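Local coordinates for protein N-acetyl-beta-D glucosaminidase (Rhizomucor miehei CAU432, PDB 4ZM6) that probably cleaves N-acetylglucosamine from beta-linked sugars as a family 3 glycoside hydrolase and, through a GCN5-related region that binds acetyl-CoA, probably acetylates glucosamine, at residues P658-D663 against K669-F674; G596-Q601 against T629-A634; Y653-P658 against Y832-E837; A555-I560 against W565-D570. All coordinates share one frame; numbering follows the deposited sequence.

How the contacts relate
Contacts 1, 2 and 4 lie within the first acetyltransferase region, whereas contact 3 joins it to the second, carboxy-terminal one. Contacts 1 and 2 are buried and both touch acetyl-CoA; contact 2 is aliphatic across its segments, while contact 1 adds a polar amide end to its apolar packing. Their helices, 665-677 and 627-642, meet where F673 and F674 pack on H632. Contact 4 is buried where it touches but backs onto an exposed helix face, and its one polar link is a straight bond from an indole. Contact 3, only partly buried, combines a salt bridge with ring packing. It shares P658 with contact 1, and its F656 and F657 pack on W557 and W565 of contact 4.

Contact 1 of 4, residues P658-D663 against K669-F674; sequences PGVPDD and KAQAFF. With ACO (acetyl coenzyme *a), chain C.
The short strand 660-661 runs past helix 669-674 with the CA atoms of V660 and Q671 6.4 Å apart, the closest CA pair of the two segments. V660 turns its CB toward the helix and divides its two methyls between two residues one helical turn apart, Q671 and F674. CG1, anti to the backbone N (chi1 -176°), meets Q671 CG at 3.3 Å, the two side chains running past each other head to tail. The other methyl, CG2, comes obliquely to the F674 ring, 4.1 Å from its CD2. Beyond CG the Q671 chain is extended, which carries its amide to the level of P661 O and the D662 carboxylate. Acetyl-CoA follows the same helix: A670 CB lies 3.2 Å from ACO O5P, the F673 ring has ACO CCP over one face, and the F674 ring receives ACO C3P near its plane. F673 in turn places CD1 over a face of F674, and the two rings thus lie together beside the pantetheine arm. Outside the pair, V660 and D662 make backbone hydrogen bonds to R854 and S852 of strand 847-857. A helix in this position, flanking the pantetheine arm, is typical of the acetyl-CoA site of the GNAT fold.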
# COMPACT_ATOMS: atom_id res chain seq x y z
N PRO A 658 0.08 -32.07 0.38
CA PRO A 658 -1.18 -31.88 1.10
C PRO A 658 -0.96 -31.56 2.58
O PRO A 658 -1.85 -31.02 3.23
CB PRO A 658 -1.85 -33.24 0.97
CG PRO A 658 -0.71 -34.19 0.97
CD PRO A 658 0.40 -33.50 0.23
N GLY A 659 0.20 -31.95 3.10
CA GLY A 659 0.61 -31.64 4.46
C GLY A 659 2.12 -31.58 4.44
O GLY A 659 2.71 -31.19 3.43
N VAL A 660 2.75 -31.98 5.54
CA VAL A 660 4.20 -31.94 5.61
C VAL A 660 4.76 -33.34 5.44
O VAL A 660 4.42 -34.25 6.20
CB VAL A 660 4.70 -31.34 6.95
CG1 VAL A 660 6.22 -31.23 6.95
CG2 VAL A 660 4.06 -29.98 7.19
N PRO A 661 5.62 -33.54 4.43
CA PRO A 661 6.27 -34.84 4.22
C PRO A 661 6.81 -35.42 5.52
O PRO A 661 7.20 -34.67 6.43
CB PRO A 661 7.41 -34.51 3.26
CG PRO A 661 6.93 -33.33 2.50
CD PRO A 661 5.99 -32.57 3.39
N ASP A 662 6.83 -36.75 5.61
CA ASP A 662 7.25 -37.45 6.82
C ASP A 662 8.42 -38.42 6.63
O ASP A 662 9.00 -38.89 7.61
CB ASP A 662 6.05 -38.21 7.38
CG ASP A 662 6.28 -38.70 8.79
OD1 ASP A 662 6.42 -37.86 9.69
OD2 ASP A 662 6.32 -39.93 8.98
N ASP A 663 8.80 -38.70 5.39
CA ASP A 663 9.70 -39.81 5.10
C ASP A 663 11.19 -39.44 5.08
O ASP A 663 12.02 -40.28 4.74
CB ASP A 663 9.29 -40.47 3.77
CG ASP A 663 7.83 -40.87 3.74
OD1 ASP A 663 7.37 -41.55 4.69
OD2 ASP A 663 7.12 -40.49 2.78
N LYS A 669 11.83 -32.47 10.71
CA LYS A 669 12.35 -31.26 11.36
C LYS A 669 11.47 -30.04 11.04
O LYS A 669 11.18 -29.23 11.93
CB LYS A 669 13.79 -31.01 10.91
CG LYS A 669 14.53 -29.97 11.74
CD LYS A 669 16.01 -29.92 11.39
CE LYS A 669 16.70 -31.27 11.63
NZ LYS A 669 18.18 -31.15 11.73
N ALA A 670 11.06 -29.91 9.78
CA ALA A 670 10.16 -28.83 9.37
C ALA A 670 8.77 -28.94 10.01
O ALA A 670 8.08 -27.95 10.15
CB ALA A 670 10.04 -28.78 7.86
N GLN A 671 8.37 -30.15 10.39
CA GLN A 671 7.12 -30.33 11.13
C GLN A 671 7.22 -29.70 12.51
O GLN A 671 6.28 -29.05 12.98
CB GLN A 671 6.77 -31.80 11.28
CG GLN A 671 6.47 -32.52 9.97
CD GLN A 671 6.14 -33.99 10.18
OE1 GLN A 671 6.39 -34.83 9.32
NE2 GLN A 671 5.58 -34.29 11.34
N ALA A 672 8.35 -29.91 13.17
CA ALA A 672 8.62 -29.29 14.47
C ALA A 672 8.66 -27.77 14.35
O ALA A 672 8.14 -27.06 15.21
CB ALA A 672 9.92 -29.82 15.05
N PHE A 673 9.28 -27.27 13.28
CA PHE A 673 9.31 -25.84 13.02
C PHE A 673 7.90 -25.26 13.07
O PHE A 673 7.66 -24.26 13.75
CB PHE A 673 9.97 -25.56 11.66
CG PHE A 673 9.87 -24.12 11.22
CD1 PHE A 673 8.77 -23.68 10.50
CD2 PHE A 673 10.87 -23.22 11.53
CE1 PHE A 673 8.68 -22.36 10.10
CE2 PHE A 673 10.78 -21.90 11.14
CZ PHE A 673 9.69 -21.47 10.42
N PHE A 674 6.98 -25.90 12.35
CA PHE A 674 5.60 -25.41 12.24
C PHE A 674 4.79 -25.54 13.53
O PHE A 674 4.07 -24.61 13.89
CB PHE A 674 4.87 -26.09 11.07
CG PHE A 674 5.34 -25.65 9.71
CD1 PHE A 674 5.30 -24.32 9.34
CD2 PHE A 674 5.82 -26.58 8.79
CE1 PHE A 674 5.73 -23.91 8.09
CE2 PHE A 674 6.25 -26.17 7.54
CZ PHE A 674 6.21 -24.84 7.19
N1A ACO C . 20.75 -17.60 15.92
C2A ACO C . 20.54 -18.79 16.53
N3A ACO C . 19.50 -19.61 16.23
C4A ACO C . 18.60 -19.27 15.27
C5A ACO C . 18.76 -17.99 14.57
C6A ACO C . 19.92 -17.14 14.95
N6A ACO C . 20.12 -15.95 14.33
N7A ACO C . 17.75 -17.89 13.70
C8A ACO C . 16.99 -19.01 13.83
N9A ACO C . 17.49 -19.83 14.77
C1B ACO C . 16.91 -21.15 15.15
C2B ACO C . 15.97 -21.04 16.35
O2B ACO C . 16.26 -22.08 17.30
C3B ACO C . 14.56 -21.15 15.79
O3B ACO C . 13.63 -21.86 16.64
P3B ACO C . 13.56 -23.46 16.90
O7A ACO C . 12.71 -24.01 15.78
O8A ACO C . 15.00 -23.94 16.94
O9A ACO C . 12.88 -23.53 18.24
C4B ACO C . 14.75 -21.78 14.41
O4B ACO C . 16.13 -21.67 14.06
C5B ACO C . 13.86 -21.11 13.37
O5B ACO C . 14.49 -21.26 12.11
P1A ACO C . 14.45 -20.11 10.99
O1A ACO C . 15.88 -19.72 10.69
O2A ACO C . 13.43 -19.05 11.31
O3A ACO C . 13.85 -21.05 9.83
P2A ACO C . 14.75 -21.52 8.60
O4A ACO C . 15.26 -20.28 7.90
O5A ACO C . 15.74 -22.55 9.06
O6A ACO C . 13.64 -22.25 7.71
CBP ACO C . 12.45 -24.29 7.18
CCP ACO C . 12.85 -23.31 8.26
CDP ACO C . 11.58 -23.60 6.14
CEP ACO C . 11.64 -25.41 7.82
CAP ACO C . 13.74 -24.83 6.55
OAP ACO C . 14.34 -25.78 7.43
C9P ACO C . 13.55 -25.44 5.20
O9P ACO C . 13.74 -24.75 4.20
N8P ACO C . 13.19 -26.72 5.12
C7P ACO C . 13.05 -27.37 3.83
C6P ACO C . 12.33 -28.71 3.92
C5P ACO C . 10.85 -28.64 4.26
O5P ACO C . 10.40 -29.63 4.80
N4P ACO C . 10.09 -27.58 3.95
C3P ACO C . 8.65 -27.55 4.21
C2P ACO C . 7.81 -28.06 3.04
S1P ACO C . 6.17 -28.54 3.51
C ACO C . 5.26 -27.17 3.34
O ACO C . 5.78 -26.11 3.05
CH3 ACO C . 3.78 -27.28 3.57

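Contact 2 of 4, residues G596-Q601 against T629-A634; sequences GFVATQ and TLLHDA. With ACO (acetyl coenzyme *a), chain C.
L631 overlaps the strand backbone at G596-F597, its methyl CD1 sitting 3.4 Å from F597 N and 3.5 Å from G596 C. Because G596 has no side chain, the leucine can come down directly onto the peptide. Its CG is anti to the carbonyl carbon (chi1 -67°) and the chain then extends, which sends CD1 toward the start of the strand segment while CB stays above V598. There V598 CB and L631 CB stand 4.1 Å apart, with V598 CG1 reaching the same leucine as the two side chains lie alongside, pointing opposite ways. The axes of strand 596-601 and helix 629-634 approach to 8.4 Å and run nearly parallel, at 20°. L616 and A587 of the adjoining strands also touch L631, so it is packed between helix 627-642 and the sheet. On another side of the helix T629 turns to the cofactor: its OG1 donates a hydrogen bond to ACO O2A, and its backbone N adds a weak bond to the same oxygen. K677 also hydrogen-bonds T629 OG1. The division of chemistry is thus clear: aliphatic packing sets the helix on the sheet, while its first turn offers polar groups to the pyrophosphate, as is usual for the helix after the GNAT phosphate-binding loop.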
# COMPACT_ATOMS: atom_id res chain seq x y z
N GLY A 596 15.23 -17.67 0.17
CA GLY A 596 14.05 -18.44 0.55
C GLY A 596 12.83 -18.08 -0.28
O GLY A 596 12.77 -17.01 -0.90
N PHE A 597 11.85 -18.97 -0.25
CA PHE A 597 10.62 -18.79 -1.01
C PHE A 597 9.43 -19.29 -0.21
O PHE A 597 9.54 -20.27 0.53
CB PHE A 597 10.73 -19.55 -2.34
CG PHE A 597 9.45 -19.65 -3.10
CD1 PHE A 597 9.03 -18.61 -3.91
CD2 PHE A 597 8.64 -20.78 -2.99
CE1 PHE A 597 7.84 -18.69 -4.61
CE2 PHE A 597 7.45 -20.86 -3.69
CZ PHE A 597 7.05 -19.82 -4.50
N VAL A 598 8.29 -18.62 -0.36
CA VAL A 598 7.03 -19.09 0.20
C VAL A 598 5.91 -18.97 -0.84
O VAL A 598 5.82 -17.98 -1.56
CB VAL A 598 6.67 -18.32 1.49
CG1 VAL A 598 6.37 -16.86 1.21
CG2 VAL A 598 5.50 -18.98 2.21
N ALA A 599 5.07 -20.01 -0.91
CA ALA A 599 3.91 -20.03 -1.80
C ALA A 599 2.64 -20.07 -0.97
O ALA A 599 2.64 -20.59 0.15
CB ALA A 599 3.96 -21.23 -2.72
N THR A 600 1.54 -19.60 -1.55
CA THR A 600 0.37 -19.18 -0.79
C THR A 600 -0.85 -18.99 -1.70
O THR A 600 -0.75 -18.39 -2.77
CB THR A 600 0.68 -17.86 -0.03
OG1 THR A 600 1.10 -18.17 1.30
CG2 THR A 600 -0.52 -16.93 0.04
N GLN A 601 -2.00 -19.49 -1.25
CA GLN A 601 -3.26 -19.28 -1.96
C GLN A 601 -4.42 -19.19 -0.97
O GLN A 601 -4.29 -19.61 0.18
CB GLN A 601 -3.50 -20.39 -3.01
CG GLN A 601 -4.00 -21.74 -2.51
CD GLN A 601 -4.58 -22.60 -3.64
OE1 GLN A 601 -4.58 -22.20 -4.81
NE2 GLN A 601 -5.08 -23.78 -3.29
N THR A 629 11.33 -17.78 9.13
CA THR A 629 10.42 -17.06 10.00
C THR A 629 9.93 -15.77 9.36
O THR A 629 8.75 -15.44 9.45
CB THR A 629 11.08 -16.79 11.37
OG1 THR A 629 11.23 -18.04 12.05
CG2 THR A 629 10.24 -15.85 12.22
N LEU A 630 10.83 -15.04 8.71
CA LEU A 630 10.44 -13.86 7.93
C LEU A 630 9.32 -14.17 6.96
O LEU A 630 8.27 -13.52 6.98
CB LEU A 630 11.62 -13.30 7.14
CG LEU A 630 12.25 -12.04 7.72
CD1 LEU A 630 12.93 -12.33 9.05
CD2 LEU A 630 13.25 -11.48 6.71
N LEU A 631 9.56 -15.17 6.11
CA LEU A 631 8.63 -15.55 5.04
C LEU A 631 7.33 -16.07 5.62
O LEU A 631 6.25 -15.73 5.15
CB LEU A 631 9.26 -16.62 4.14
CG LEU A 631 10.46 -16.16 3.31
CD1 LEU A 631 11.17 -17.34 2.66
CD2 LEU A 631 10.04 -15.14 2.27
N HIS A 632 7.45 -16.90 6.65
CA HIS A 632 6.31 -17.49 7.33
C HIS A 632 5.37 -16.41 7.89
O HIS A 632 4.15 -16.51 7.76
CB HIS A 632 6.83 -18.39 8.45
CG HIS A 632 5.76 -18.97 9.31
ND1 HIS A 632 5.11 -18.23 10.28
CD2 HIS A 632 5.24 -20.21 9.37
CE1 HIS A 632 4.23 -19.00 10.89
NE2 HIS A 632 4.29 -20.20 10.36
N ASP A 633 5.96 -15.39 8.50
CA ASP A 633 5.19 -14.27 9.04
C ASP A 633 4.52 -13.45 7.94
O ASP A 633 3.36 -13.05 8.08
CB ASP A 633 6.10 -13.39 9.91
CG ASP A 633 6.45 -14.05 11.23
OD1 ASP A 633 6.52 -15.30 11.29
OD2 ASP A 633 6.64 -13.32 12.22
N ALA A 634 5.24 -13.20 6.85
CA ALA A 634 4.66 -12.52 5.68
C ALA A 634 3.43 -13.27 5.19
O ALA A 634 2.44 -12.66 4.82
CB ALA A 634 5.69 -12.41 4.57
N1A ACO C . 20.75 -17.60 15.92
C2A ACO C . 20.54 -18.79 16.53
N3A ACO C . 19.50 -19.61 16.23
C4A ACO C . 18.60 -19.27 15.27
C5A ACO C . 18.76 -17.99 14.57
C6A ACO C . 19.92 -17.14 14.95
N6A ACO C . 20.12 -15.95 14.33
N7A ACO C . 17.75 -17.89 13.70
C8A ACO C . 16.99 -19.01 13.83
N9A ACO C . 17.49 -19.83 14.77
C1B ACO C . 16.91 -21.15 15.15
C2B ACO C . 15.97 -21.04 16.35
O2B ACO C . 16.26 -22.08 17.30
C3B ACO C . 14.56 -21.15 15.79
O3B ACO C . 13.63 -21.86 16.64
P3B ACO C . 13.56 -23.46 16.90
O7A ACO C . 12.71 -24.01 15.78
O8A ACO C . 15.00 -23.94 16.94
O9A ACO C . 12.88 -23.53 18.24
C4B ACO C . 14.75 -21.78 14.41
O4B ACO C . 16.13 -21.67 14.06
C5B ACO C . 13.86 -21.11 13.37
O5B ACO C . 14.49 -21.26 12.11
P1A ACO C . 14.45 -20.11 10.99
O1A ACO C . 15.88 -19.72 10.69
O2A ACO C . 13.43 -19.05 11.31
O3A ACO C . 13.85 -21.05 9.83
P2A ACO C . 14.75 -21.52 8.60
O4A ACO C . 15.26 -20.28 7.90
O5A ACO C . 15.74 -22.55 9.06
O6A ACO C . 13.64 -22.25 7.71
CBP ACO C . 12.45 -24.29 7.18
CCP ACO C . 12.85 -23.31 8.26
CDP ACO C . 11.58 -23.60 6.14
CEP ACO C . 11.64 -25.41 7.82
CAP ACO C . 13.74 -24.83 6.55
OAP ACO C . 14.34 -25.78 7.43
C9P ACO C . 13.55 -25.44 5.20
O9P ACO C . 13.74 -24.75 4.20
N8P ACO C . 13.19 -26.72 5.12
C7P ACO C . 13.05 -27.37 3.83
C6P ACO C . 12.33 -28.71 3.92
C5P ACO C . 10.85 -28.64 4.26
O5P ACO C . 10.40 -29.63 4.80
N4P ACO C . 10.09 -27.58 3.95
C3P ACO C . 8.65 -27.55 4.21
C2P ACO C . 7.81 -28.06 3.04
S1P ACO C . 6.17 -28.54 3.51
C ACO C . 5.26 -27.17 3.34
O ACO C . 5.78 -26.11 3.05
CH3 ACO C . 3.78 -27.28 3.57

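Contact 3 of 4, residues Y653-P658 against Y832-E837; sequences YPRFFP and YVDWVE
A G1 beta bulge in strand 830-836, where W835 and V836 both face H687, presents D834 and W835 to the loop 653-658, and so joins the second acetyltransferase region to the first. R655 reaches across from the loop with its CG anti to the backbone N (chi1 164°) and bends at chi3. Its NH1 forms a salt bridge with D834 OD2 at 2.8 Å. This bond is bent, with an N-H...O angle of 131°; it uses the anti lone pair of OD2, and the oxygen sits 33° out of the guanidinium plane. R655 also meets the indole: W835 CE3 lies over one face of the guanidinium, whereas R655 NH2 lies in the plane of the indole at its edge, 3.6 Å from CE3. The two planes are therefore steeply inclined, and the arginine does not stack flat on the ring. P658 takes a face of the indole instead, in a CH-pi contact with CB 4.0 Å from the centroid of the six-membered ring. D688 accepts a hydrogen bond from W835 N, and T652 O accepts one from R655 NE, so the R655 side chain and the backbone at W835 are each also held from their own side of the junction. With the salt bridge poorly aligned, the attraction between R655 and D834 is probably more electrostatic than directional, and the proline-indole packing supplies the apolar share of this partly buried junction.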
# COMPACT_ATOMS: atom_id res chain seq x y z
N TYR A 653 -5.79 -27.95 -4.05
CA TYR A 653 -5.58 -27.86 -5.50
C TYR A 653 -5.37 -26.41 -5.96
O TYR A 653 -6.21 -25.56 -5.69
CB TYR A 653 -6.80 -28.44 -6.24
CG TYR A 653 -6.48 -28.93 -7.65
CD1 TYR A 653 -6.34 -28.04 -8.70
CD2 TYR A 653 -6.31 -30.29 -7.90
CE1 TYR A 653 -6.03 -28.48 -9.98
CE2 TYR A 653 -6.00 -30.74 -9.17
CZ TYR A 653 -5.87 -29.84 -10.21
OH TYR A 653 -5.57 -30.29 -11.48
N PRO A 654 -4.24 -26.12 -6.64
CA PRO A 654 -3.08 -26.97 -6.94
C PRO A 654 -2.23 -27.22 -5.70
O PRO A 654 -2.53 -26.69 -4.63
CB PRO A 654 -2.29 -26.15 -7.97
CG PRO A 654 -2.71 -24.74 -7.75
CD PRO A 654 -4.13 -24.80 -7.28
N ARG A 655 -1.16 -28.00 -5.85
CA ARG A 655 -0.47 -28.54 -4.68
C ARG A 655 0.88 -29.15 -4.98
O ARG A 655 1.03 -29.90 -5.94
CB ARG A 655 -1.36 -29.61 -4.05
CG ARG A 655 -0.66 -30.54 -3.07
CD ARG A 655 -1.30 -31.91 -3.01
NE ARG A 655 -2.76 -31.85 -3.09
CZ ARG A 655 -3.54 -32.93 -3.16
NH1 ARG A 655 -3.01 -34.15 -3.12
NH2 ARG A 655 -4.85 -32.77 -3.24
N PHE A 656 1.86 -28.84 -4.13
CA PHE A 656 3.09 -29.62 -4.03
C PHE A 656 2.90 -30.75 -3.03
O PHE A 656 3.19 -31.90 -3.32
CB PHE A 656 4.25 -28.75 -3.56
CG PHE A 656 4.56 -27.59 -4.46
CD1 PHE A 656 5.23 -27.79 -5.66
CD2 PHE A 656 4.22 -26.30 -4.09
CE1 PHE A 656 5.53 -26.72 -6.48
CE2 PHE A 656 4.53 -25.23 -4.91
CZ PHE A 656 5.18 -25.44 -6.11
N PHE A 657 2.41 -30.39 -1.83
CA PHE A 657 2.15 -31.35 -0.75
C PHE A 657 0.81 -31.03 -0.08
O PHE A 657 0.42 -29.86 0.01
CB PHE A 657 3.26 -31.28 0.30
CG PHE A 657 4.66 -31.41 -0.25
CD1 PHE A 657 5.03 -32.54 -0.98
CD2 PHE A 657 5.61 -30.43 -0.02
CE1 PHE A 657 6.32 -32.67 -1.48
CE2 PHE A 657 6.90 -30.55 -0.52
CZ PHE A 657 7.26 -31.68 -1.24
N PRO A 658 0.08 -32.07 0.38
CA PRO A 658 -1.18 -31.88 1.10
C PRO A 658 -0.96 -31.56 2.58
O PRO A 658 -1.85 -31.02 3.23
CB PRO A 658 -1.85 -33.24 0.97
CG PRO A 658 -0.71 -34.19 0.97
CD PRO A 658 0.40 -33.50 0.23
N TYR A 832 -1.01 -43.08 -9.51
CA TYR A 832 -0.90 -42.19 -8.36
C TYR A 832 -2.24 -41.97 -7.69
O TYR A 832 -3.12 -41.30 -8.25
CB TYR A 832 -0.34 -40.85 -8.85
CG TYR A 832 -0.02 -39.80 -7.79
CD1 TYR A 832 0.73 -40.10 -6.66
CD2 TYR A 832 -0.42 -38.48 -7.98
CE1 TYR A 832 1.04 -39.13 -5.72
CE2 TYR A 832 -0.11 -37.50 -7.05
CZ TYR A 832 0.62 -37.83 -5.92
OH TYR A 832 0.92 -36.83 -5.02
N VAL A 833 -2.42 -42.53 -6.50
CA VAL A 833 -3.60 -42.26 -5.68
C VAL A 833 -3.18 -41.36 -4.52
O VAL A 833 -2.49 -41.80 -3.60
CB VAL A 833 -4.24 -43.55 -5.15
CG1 VAL A 833 -5.42 -43.24 -4.25
CG2 VAL A 833 -4.66 -44.44 -6.32
N ASP A 834 -3.59 -40.10 -4.57
CA ASP A 834 -3.06 -39.08 -3.68
C ASP A 834 -3.98 -38.83 -2.51
O ASP A 834 -5.20 -38.86 -2.65
CB ASP A 834 -2.80 -37.78 -4.46
CG ASP A 834 -4.07 -37.17 -5.05
OD1 ASP A 834 -4.77 -37.86 -5.81
OD2 ASP A 834 -4.36 -35.99 -4.76
N TRP A 835 -3.37 -38.59 -1.34
CA TRP A 835 -4.07 -38.14 -0.14
C TRP A 835 -5.22 -39.06 0.22
O TRP A 835 -6.39 -38.71 0.05
CB TRP A 835 -4.55 -36.69 -0.32
CG TRP A 835 -5.09 -36.02 0.93
CD1 TRP A 835 -5.40 -36.61 2.13
CD2 TRP A 835 -5.44 -34.64 1.07
NE1 TRP A 835 -5.89 -35.67 3.01
CE2 TRP A 835 -5.92 -34.45 2.38
CE3 TRP A 835 -5.38 -33.53 0.21
CZ2 TRP A 835 -6.34 -33.21 2.86
CZ3 TRP A 835 -5.80 -32.29 0.69
CH2 TRP A 835 -6.28 -32.15 2.00
N VAL A 836 -4.89 -40.25 0.73
CA VAL A 836 -5.88 -41.21 1.19
C VAL A 836 -5.42 -41.92 2.46
O VAL A 836 -4.23 -41.93 2.79
CB VAL A 836 -6.22 -42.27 0.12
CG1 VAL A 836 -6.90 -41.61 -1.08
CG2 VAL A 836 -4.98 -43.05 -0.31
N GLU A 837 -6.39 -42.52 3.15
CA GLU A 837 -6.14 -43.19 4.43
C GLU A 837 -6.53 -44.67 4.45
O GLU A 837 -5.88 -45.46 5.14
CB GLU A 837 -6.88 -42.45 5.55
CG GLU A 837 -6.59 -40.97 5.60
CD GLU A 837 -7.02 -40.34 6.91
OE1 GLU A 837 -7.91 -39.47 6.88
OE2 GLU A 837 -6.46 -40.71 7.97

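Contact 4 of 4, residues A555-I560 against W565-D570; sequences AMWDDI and WPLRKD
W557 meets W565 and L567 in a closely packed patch on one side of helix 555-560. Its CG lies anti to the backbone N (chi1 176°), which swings the indole out toward segment 565-570. There W557 NE1 lies 2.8 Å from W565 O in a hydrogen bond. The bond is nearly straight, with an N-H...O angle of 170°, and the acceptor is almost in the ring plane. L567 covers a face of the same indole in a CH-pi contact, its CD2 4.1 Å from the centroid of the six-membered ring, while its CB comes to 3.5 Å from W557 NE1. One edge bond and one face contact thus fix both the position and the rotation of the buried ring. W565 adds its CB against W557 CZ2 at 4.2 Å, but its own ring leads away to F657, W784 and R851. The other side is looser. A555, D558 and D559 are exposed along the helix, D558 makes no close contact with the opposite segment, and the side chains of R568 and K569 are not modelled beyond CB. I560, at the end of the segment, touches acetyl-CoA. Two helices joined by a short loop between the first two strands of the sheet are a standard element of the GNAT fold.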
# COMPACT_ATOMS: atom_id res chain seq x y z
N ALA A 555 15.85 -23.93 -8.96
CA ALA A 555 17.13 -24.39 -8.42
C ALA A 555 17.06 -24.66 -6.92
O ALA A 555 17.64 -25.62 -6.42
CB ALA A 555 18.22 -23.38 -8.72
N MET A 556 16.35 -23.80 -6.20
CA MET A 556 16.18 -23.97 -4.77
C MET A 556 15.43 -25.27 -4.46
O MET A 556 15.76 -25.96 -3.49
CB MET A 556 15.44 -22.77 -4.16
CG MET A 556 15.61 -22.62 -2.66
SD MET A 556 14.55 -21.33 -1.97
CE MET A 556 15.40 -19.87 -2.54
N TRP A 557 14.44 -25.61 -5.29
CA TRP A 557 13.66 -26.83 -5.08
C TRP A 557 14.52 -28.06 -5.24
O TRP A 557 14.43 -29.00 -4.45
CB TRP A 557 12.47 -26.92 -6.03
CG TRP A 557 11.73 -28.22 -5.88
CD1 TRP A 557 12.12 -29.45 -6.33
CD2 TRP A 557 10.48 -28.42 -5.21
NE1 TRP A 557 11.19 -30.40 -5.99
CE2 TRP A 557 10.17 -29.80 -5.30
CE3 TRP A 557 9.58 -27.58 -4.55
CZ2 TRP A 557 9.02 -30.35 -4.75
CZ3 TRP A 557 8.43 -28.13 -4.00
CH2 TRP A 557 8.16 -29.50 -4.11
N ASP A 558 15.34 -28.08 -6.29
CA ASP A 558 16.18 -29.25 -6.55
C ASP A 558 17.20 -29.38 -5.43
O ASP A 558 17.49 -30.48 -4.97
CB ASP A 558 16.88 -29.13 -7.90
CG ASP A 558 17.56 -30.42 -8.31
OD1 ASP A 558 16.87 -31.46 -8.38
OD2 ASP A 558 18.78 -30.40 -8.55
N ASP A 559 17.72 -28.24 -5.00
CA ASP A 559 18.70 -28.20 -3.92
C ASP A 559 18.16 -28.80 -2.62
O ASP A 559 18.89 -29.51 -1.92
CB ASP A 559 19.15 -26.75 -3.70
CG ASP A 559 20.37 -26.64 -2.82
OD1 ASP A 559 21.09 -27.65 -2.65
OD2 ASP A 559 20.61 -25.53 -2.29
N ILE A 560 16.89 -28.55 -2.32
CA ILE A 560 16.26 -28.95 -1.05
C ILE A 560 15.50 -30.28 -1.15
O ILE A 560 15.61 -31.11 -0.25
CB ILE A 560 15.28 -27.86 -0.56
CG1 ILE A 560 16.07 -26.62 -0.14
CG2 ILE A 560 14.41 -28.36 0.59
CD1 ILE A 560 15.22 -25.41 0.13
N TRP A 565 12.14 -35.86 -4.38
CA TRP A 565 11.07 -35.20 -5.11
C TRP A 565 11.61 -34.35 -6.26
O TRP A 565 11.40 -33.14 -6.28
CB TRP A 565 10.28 -34.28 -4.19
CG TRP A 565 9.89 -34.85 -2.87
CD1 TRP A 565 10.66 -34.90 -1.75
CD2 TRP A 565 8.62 -35.40 -2.51
NE1 TRP A 565 9.96 -35.47 -0.72
CE2 TRP A 565 8.70 -35.78 -1.16
CE3 TRP A 565 7.42 -35.62 -3.20
CZ2 TRP A 565 7.63 -36.37 -0.48
CZ3 TRP A 565 6.36 -36.20 -2.53
CH2 TRP A 565 6.47 -36.57 -1.18
N PRO A 566 12.31 -34.98 -7.22
CA PRO A 566 12.76 -34.21 -8.38
C PRO A 566 11.57 -33.63 -9.15
O PRO A 566 10.58 -34.34 -9.37
CB PRO A 566 13.52 -35.24 -9.21
CG PRO A 566 13.04 -36.57 -8.74
CD PRO A 566 12.68 -36.40 -7.30
N LEU A 567 11.65 -32.35 -9.53
CA LEU A 567 10.51 -31.65 -10.13
C LEU A 567 10.95 -30.57 -11.12
O LEU A 567 11.52 -29.56 -10.71
CB LEU A 567 9.66 -31.02 -9.02
CG LEU A 567 8.26 -30.54 -9.40
CD1 LEU A 567 7.37 -31.72 -9.78
CD2 LEU A 567 7.62 -29.74 -8.28
N ARG A 568 10.65 -30.77 -12.40
CA ARG A 568 11.10 -29.85 -13.47
C ARG A 568 10.45 -28.45 -13.38
O ARG A 568 9.38 -28.28 -12.78
CB ARG A 568 10.83 -30.47 -14.85
N LYS A 569 11.10 -27.46 -13.99
CA LYS A 569 10.69 -26.05 -13.91
C LYS A 569 9.22 -25.80 -14.23
O LYS A 569 8.57 -24.98 -13.58
CB LYS A 569 11.55 -25.18 -14.85
N ASP A 570 8.70 -26.50 -15.24
CA ASP A 570 7.33 -26.25 -15.70
C ASP A 570 6.27 -26.75 -14.71
O ASP A 570 5.19 -26.16 -14.61
CB ASP A 570 7.09 -26.81 -17.11
CG ASP A 570 7.31 -28.31 -17.21
OD1 ASP A 570 8.47 -28.75 -17.04
OD2 ASP A 570 6.32 -29.04 -17.46